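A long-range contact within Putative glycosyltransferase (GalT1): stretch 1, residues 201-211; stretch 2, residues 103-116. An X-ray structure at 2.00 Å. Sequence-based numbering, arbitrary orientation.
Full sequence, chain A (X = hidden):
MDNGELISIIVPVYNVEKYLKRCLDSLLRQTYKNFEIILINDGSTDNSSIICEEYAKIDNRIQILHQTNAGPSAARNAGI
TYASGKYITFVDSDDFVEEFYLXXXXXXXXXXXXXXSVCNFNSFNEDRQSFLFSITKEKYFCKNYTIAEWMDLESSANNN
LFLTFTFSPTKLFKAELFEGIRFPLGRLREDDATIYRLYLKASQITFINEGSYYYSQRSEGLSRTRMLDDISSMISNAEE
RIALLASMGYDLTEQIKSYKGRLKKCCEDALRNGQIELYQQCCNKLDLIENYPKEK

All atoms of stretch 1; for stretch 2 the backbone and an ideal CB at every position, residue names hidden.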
# COMPACT_ATOMS: atom_id res chain seq x y z
N LYS A 201 29.03 -27.52 -7.66
CA LYS A 201 28.49 -28.58 -8.51
C LYS A 201 29.59 -29.20 -9.37
O LYS A 201 29.44 -30.31 -9.86
CB LYS A 201 27.39 -28.04 -9.43
CG LYS A 201 26.08 -27.67 -8.74
CD LYS A 201 25.24 -28.90 -8.47
CE LYS A 201 23.75 -28.56 -8.44
NZ LYS A 201 23.15 -28.40 -9.79
N ALA A 202 30.70 -28.48 -9.54
CA ALA A 202 31.74 -28.91 -10.48
C ALA A 202 32.73 -29.92 -9.87
O ALA A 202 32.80 -30.05 -8.65
CB ALA A 202 32.49 -27.70 -11.04
N SER A 203 33.48 -30.61 -10.73
CA SER A 203 34.54 -31.52 -10.29
C SER A 203 35.90 -30.85 -10.42
O SER A 203 36.78 -31.04 -9.59
CB SER A 203 34.55 -32.81 -11.13
OG SER A 203 33.42 -33.63 -10.84
N GLN A 204 36.06 -30.05 -11.48
CA GLN A 204 37.30 -29.35 -11.74
C GLN A 204 37.02 -28.02 -12.43
O GLN A 204 36.12 -27.92 -13.28
CB GLN A 204 38.23 -30.18 -12.62
CG GLN A 204 39.52 -29.47 -13.02
CD GLN A 204 40.44 -30.36 -13.84
OE1 GLN A 204 41.20 -31.17 -13.29
NE2 GLN A 204 40.38 -30.21 -15.16
N ILE A 205 37.80 -27.01 -12.07
CA ILE A 205 37.65 -25.69 -12.64
C ILE A 205 38.98 -25.26 -13.25
O ILE A 205 40.03 -25.48 -12.65
CB ILE A 205 37.21 -24.71 -11.55
CG1 ILE A 205 35.88 -25.19 -10.94
CG2 ILE A 205 37.15 -23.29 -12.11
CD1 ILE A 205 35.35 -24.33 -9.81
N THR A 206 38.94 -24.67 -14.44
CA THR A 206 40.15 -24.17 -15.08
C THR A 206 40.16 -22.64 -15.06
O THR A 206 39.21 -22.00 -15.51
CB THR A 206 40.29 -24.67 -16.52
OG1 THR A 206 40.35 -26.10 -16.52
CG2 THR A 206 41.56 -24.11 -17.17
N PHE A 207 41.23 -22.06 -14.53
CA PHE A 207 41.39 -20.61 -14.51
C PHE A 207 42.42 -20.16 -15.53
O PHE A 207 43.52 -20.72 -15.58
CB PHE A 207 41.81 -20.14 -13.11
CG PHE A 207 41.98 -18.64 -13.00
CD1 PHE A 207 40.88 -17.80 -13.05
CD2 PHE A 207 43.23 -18.08 -12.85
CE1 PHE A 207 41.02 -16.44 -12.96
CE2 PHE A 207 43.39 -16.70 -12.77
CZ PHE A 207 42.28 -15.88 -12.81
N ILE A 208 42.07 -19.16 -16.34
CA ILE A 208 43.07 -18.51 -17.19
C ILE A 208 43.27 -17.06 -16.77
O ILE A 208 42.33 -16.26 -16.78
CB ILE A 208 42.75 -18.59 -18.71
CG1 ILE A 208 41.26 -18.40 -18.97
CG2 ILE A 208 43.15 -19.95 -19.28
CD1 ILE A 208 40.88 -18.47 -20.43
N ASN A 209 44.50 -16.73 -16.37
CA ASN A 209 44.80 -15.39 -15.88
C ASN A 209 45.06 -14.41 -17.02
O ASN A 209 46.18 -13.92 -17.19
CB ASN A 209 45.99 -15.37 -14.91
CG ASN A 209 46.01 -14.11 -14.06
OD1 ASN A 209 44.95 -13.63 -13.65
ND2 ASN A 209 47.20 -13.56 -13.81
N GLU A 210 44.02 -14.14 -17.79
CA GLU A 210 44.08 -13.12 -18.83
C GLU A 210 42.89 -12.18 -18.64
O GLU A 210 41.78 -12.62 -18.32
CB GLU A 210 44.05 -13.76 -20.22
CG GLU A 210 42.83 -14.65 -20.47
CD GLU A 210 42.83 -15.27 -21.86
OE1 GLU A 210 43.82 -15.96 -22.21
OE2 GLU A 210 41.84 -15.06 -22.61
N GLY A 211 43.12 -10.88 -18.80
CA GLY A 211 42.05 -9.90 -18.66
C GLY A 211 41.37 -9.67 -20.00
O GLY A 211 41.54 -8.61 -20.60
N UNK A 103 36.33 -18.05 -27.26
CA UNK A 103 37.20 -19.12 -27.73
C UNK A 103 38.18 -19.60 -26.64
O UNK A 103 38.33 -20.79 -26.41
CB UNK A 103 37.98 -18.65 -28.96
N UNK A 104 38.83 -18.65 -25.97
CA UNK A 104 39.77 -19.00 -24.90
C UNK A 104 39.13 -19.70 -23.71
O UNK A 104 39.72 -20.64 -23.17
CB UNK A 104 40.48 -17.73 -24.41
N UNK A 105 37.95 -19.25 -23.30
CA UNK A 105 37.17 -19.90 -22.25
C UNK A 105 36.75 -21.30 -22.68
O UNK A 105 36.82 -22.26 -21.90
CB UNK A 105 35.94 -19.06 -21.90
N UNK A 106 36.31 -21.41 -23.93
CA UNK A 106 35.85 -22.69 -24.46
C UNK A 106 36.99 -23.71 -24.47
O UNK A 106 36.86 -24.79 -23.91
CB UNK A 106 35.28 -22.51 -25.87
N UNK A 107 38.11 -23.35 -25.09
CA UNK A 107 39.28 -24.23 -25.12
C UNK A 107 39.75 -24.65 -23.73
O UNK A 107 40.09 -25.81 -23.50
CB UNK A 107 40.43 -23.54 -25.85
N UNK A 108 39.76 -23.69 -22.80
CA UNK A 108 40.27 -23.96 -21.46
C UNK A 108 39.39 -24.99 -20.74
O UNK A 108 39.87 -25.80 -19.96
CB UNK A 108 40.34 -22.66 -20.65
N UNK A 109 38.09 -24.96 -21.02
CA UNK A 109 37.17 -25.89 -20.39
C UNK A 109 37.30 -27.27 -21.05
O UNK A 109 37.57 -28.28 -20.39
CB UNK A 109 35.73 -25.37 -20.48
N UNK A 110 37.12 -27.29 -22.37
CA UNK A 110 37.05 -28.54 -23.14
C UNK A 110 38.37 -29.32 -23.18
O UNK A 110 38.39 -30.53 -22.97
CB UNK A 110 36.61 -28.23 -24.57
N UNK A 111 39.48 -28.62 -23.40
CA UNK A 111 40.77 -29.30 -23.45
C UNK A 111 41.17 -29.89 -22.10
O UNK A 111 41.97 -30.82 -22.03
CB UNK A 111 41.85 -28.33 -23.93
N UNK A 112 40.64 -29.34 -21.02
CA UNK A 112 41.03 -29.81 -19.69
C UNK A 112 40.05 -30.77 -19.03
O UNK A 112 40.32 -31.31 -17.96
CB UNK A 112 41.23 -28.60 -18.77
N UNK A 113 38.91 -30.98 -19.67
CA UNK A 113 37.87 -31.81 -19.10
C UNK A 113 37.30 -31.18 -17.84
O UNK A 113 36.91 -31.87 -16.91
CB UNK A 113 38.41 -33.21 -18.80
N UNK A 114 37.26 -29.85 -17.81
CA UNK A 114 36.69 -29.15 -16.66
C UNK A 114 35.20 -28.93 -16.85
O UNK A 114 34.69 -29.08 -17.95
CB UNK A 114 37.40 -27.81 -16.44
N UNK A 115 34.52 -28.54 -15.79
CA UNK A 115 33.08 -28.28 -15.87
C UNK A 115 32.82 -26.78 -15.98
O UNK A 115 31.73 -26.36 -16.38
CB UNK A 115 32.36 -28.86 -14.65
N UNK A 116 33.82 -26.00 -15.58
CA UNK A 116 33.76 -24.54 -15.58
C UNK A 116 35.14 -24.02 -15.96
O UNK A 116 36.15 -24.59 -15.55
CB UNK A 116 33.32 -23.99 -14.22

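Position 103, out of reach, is Glu103. Position 104 is different. Its ideal CB points toward the strand, 3.5 Å from Glu210 OE2 and 4.1 Å from Ile208 CD1, so a donor such as histidine, lysine, arginine, asparagine or glutamine would suit the carboxylate. The residue is His104, whose ND1 donates to both carboxylate oxygens, at 3.1 Å to Glu210 OE1 and 3.0 Å to Glu210 OE2, the latter near the ring plane.

At 105 the CB points sideways, 5.2 Å from Ile208 CD1; a flexible apolar chain could close that gap. Leu105 does so, its CD2 reaching 4.2 Å from Ile208 CD1. Positions 106 and 107 are out of reach and leave the choice open. They are Tyr106 and Arg107.

Position 108 faces the strand squarely, its CB 4.0 Å from Thr206 CG2 and 4.1 Å from Ile208 CG2. With two methyl groups already this close, a small apolar side chain is favoured. Ala108 fills the place with its single methyl. The CB of 109 points sideways with nothing of stretch 1 nearby, and 110 and 111 are out of reach; they are Leu109, Val110 and Asp111.

At 112 the CB points toward stretch 1, 3.5 Å from Thr206 OG1 and 4.0 Å from Gln204 NE2, a polar setting that would accept asparagine, serine or aspartate. Asn112 turns its amide back toward the preceding turn, ND2 donating to Ala108 O at 2.8 Å, while its backbone O receives a weak bond from Gln204 NE2 at 3.0 Å. Position 113 has phi 66° and psi 33°, which favour glycine, with asparagine a possible alternative. Gly113 completes a Schellman motif.

The CB of 114 lies 3.4 Å from both Gln204 O and Thr206 OG1, a place for a small polar group such as serine or threonine. Ser114 OG donates to Thr206 OG1 at 2.5 Å and accepts from Gln204 NE2 at 2.9 Å, linking the two side chains.

At 115 the CB approaches Ala202 CB to 3.8 Å and Ser203 N to 4.4 Å; a short acceptor, aspartate or asparagine, could capture that amide. Asp115 OD1 accepts from Ser203 N at 2.7 Å, while its own N donates to Gln204 O at 3.0 Å.

Position 116 runs alongside Ile205, its O accepting from Thr206 N at 3.0 Å. Its CB, 4.3 Å from Ile205 CG1, suits isoleucine, valine or leucine. Ile116 also extends CD1 to 3.8 Å from Ala202 CB.

Stretch 2 103-116: EHLYRALVDNGSDI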
# COMPACT_ATOMS: atom_id res chain seq x y z
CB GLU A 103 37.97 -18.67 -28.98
CG GLU A 103 38.83 -19.75 -29.61
CD GLU A 103 39.68 -19.24 -30.77
OE1 GLU A 103 39.64 -18.02 -31.06
OE2 GLU A 103 40.39 -20.06 -31.38
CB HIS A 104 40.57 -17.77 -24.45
CG HIS A 104 41.63 -17.36 -25.43
ND1 HIS A 104 42.70 -16.57 -25.08
CD2 HIS A 104 41.78 -17.66 -26.74
CE1 HIS A 104 43.47 -16.38 -26.14
NE2 HIS A 104 42.94 -17.03 -27.16
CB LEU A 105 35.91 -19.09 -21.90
CG LEU A 105 36.12 -17.85 -21.03
CD1 LEU A 105 34.81 -17.08 -20.86
CD2 LEU A 105 36.72 -18.24 -19.68
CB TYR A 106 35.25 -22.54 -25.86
CG TYR A 106 34.74 -23.86 -26.43
CD1 TYR A 106 33.49 -24.36 -26.07
CD2 TYR A 106 35.52 -24.61 -27.31
CE1 TYR A 106 33.03 -25.56 -26.58
CE2 TYR A 106 35.06 -25.82 -27.83
CZ TYR A 106 33.81 -26.29 -27.46
OH TYR A 106 33.34 -27.48 -27.96
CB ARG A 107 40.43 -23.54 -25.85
CG ARG A 107 40.18 -23.40 -27.32
CD ARG A 107 41.23 -24.14 -28.12
NE ARG A 107 40.75 -24.42 -29.47
CZ ARG A 107 40.67 -23.50 -30.43
NH1 ARG A 107 41.04 -22.25 -30.17
NH2 ARG A 107 40.21 -23.82 -31.63
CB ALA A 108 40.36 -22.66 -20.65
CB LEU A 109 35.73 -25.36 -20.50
CG LEU A 109 34.60 -26.09 -19.77
CD1 LEU A 109 33.46 -25.13 -19.45
CD2 LEU A 109 34.09 -27.28 -20.61
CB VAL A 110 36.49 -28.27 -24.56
CG1 VAL A 110 36.72 -29.45 -25.47
CG2 VAL A 110 35.00 -27.93 -24.47
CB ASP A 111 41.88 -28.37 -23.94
CG ASP A 111 41.71 -27.97 -25.39
OD1 ASP A 111 40.81 -28.51 -26.07
OD2 ASP A 111 42.50 -27.11 -25.87
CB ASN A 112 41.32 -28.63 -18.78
CG ASN A 112 42.61 -27.95 -19.14
OD1 ASN A 112 43.69 -28.49 -18.92
ND2 ASN A 112 42.51 -26.75 -19.71
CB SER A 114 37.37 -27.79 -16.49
OG SER A 114 38.69 -27.96 -16.01
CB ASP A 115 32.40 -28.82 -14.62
CG ASP A 115 32.65 -30.32 -14.45
OD1 ASP A 115 33.25 -30.71 -13.43
OD2 ASP A 115 32.27 -31.09 -15.35
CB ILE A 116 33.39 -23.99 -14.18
CG1 ILE A 116 32.04 -24.56 -13.72
CG2 ILE A 116 33.36 -22.45 -14.18
CD1 ILE A 116 31.65 -24.24 -12.29
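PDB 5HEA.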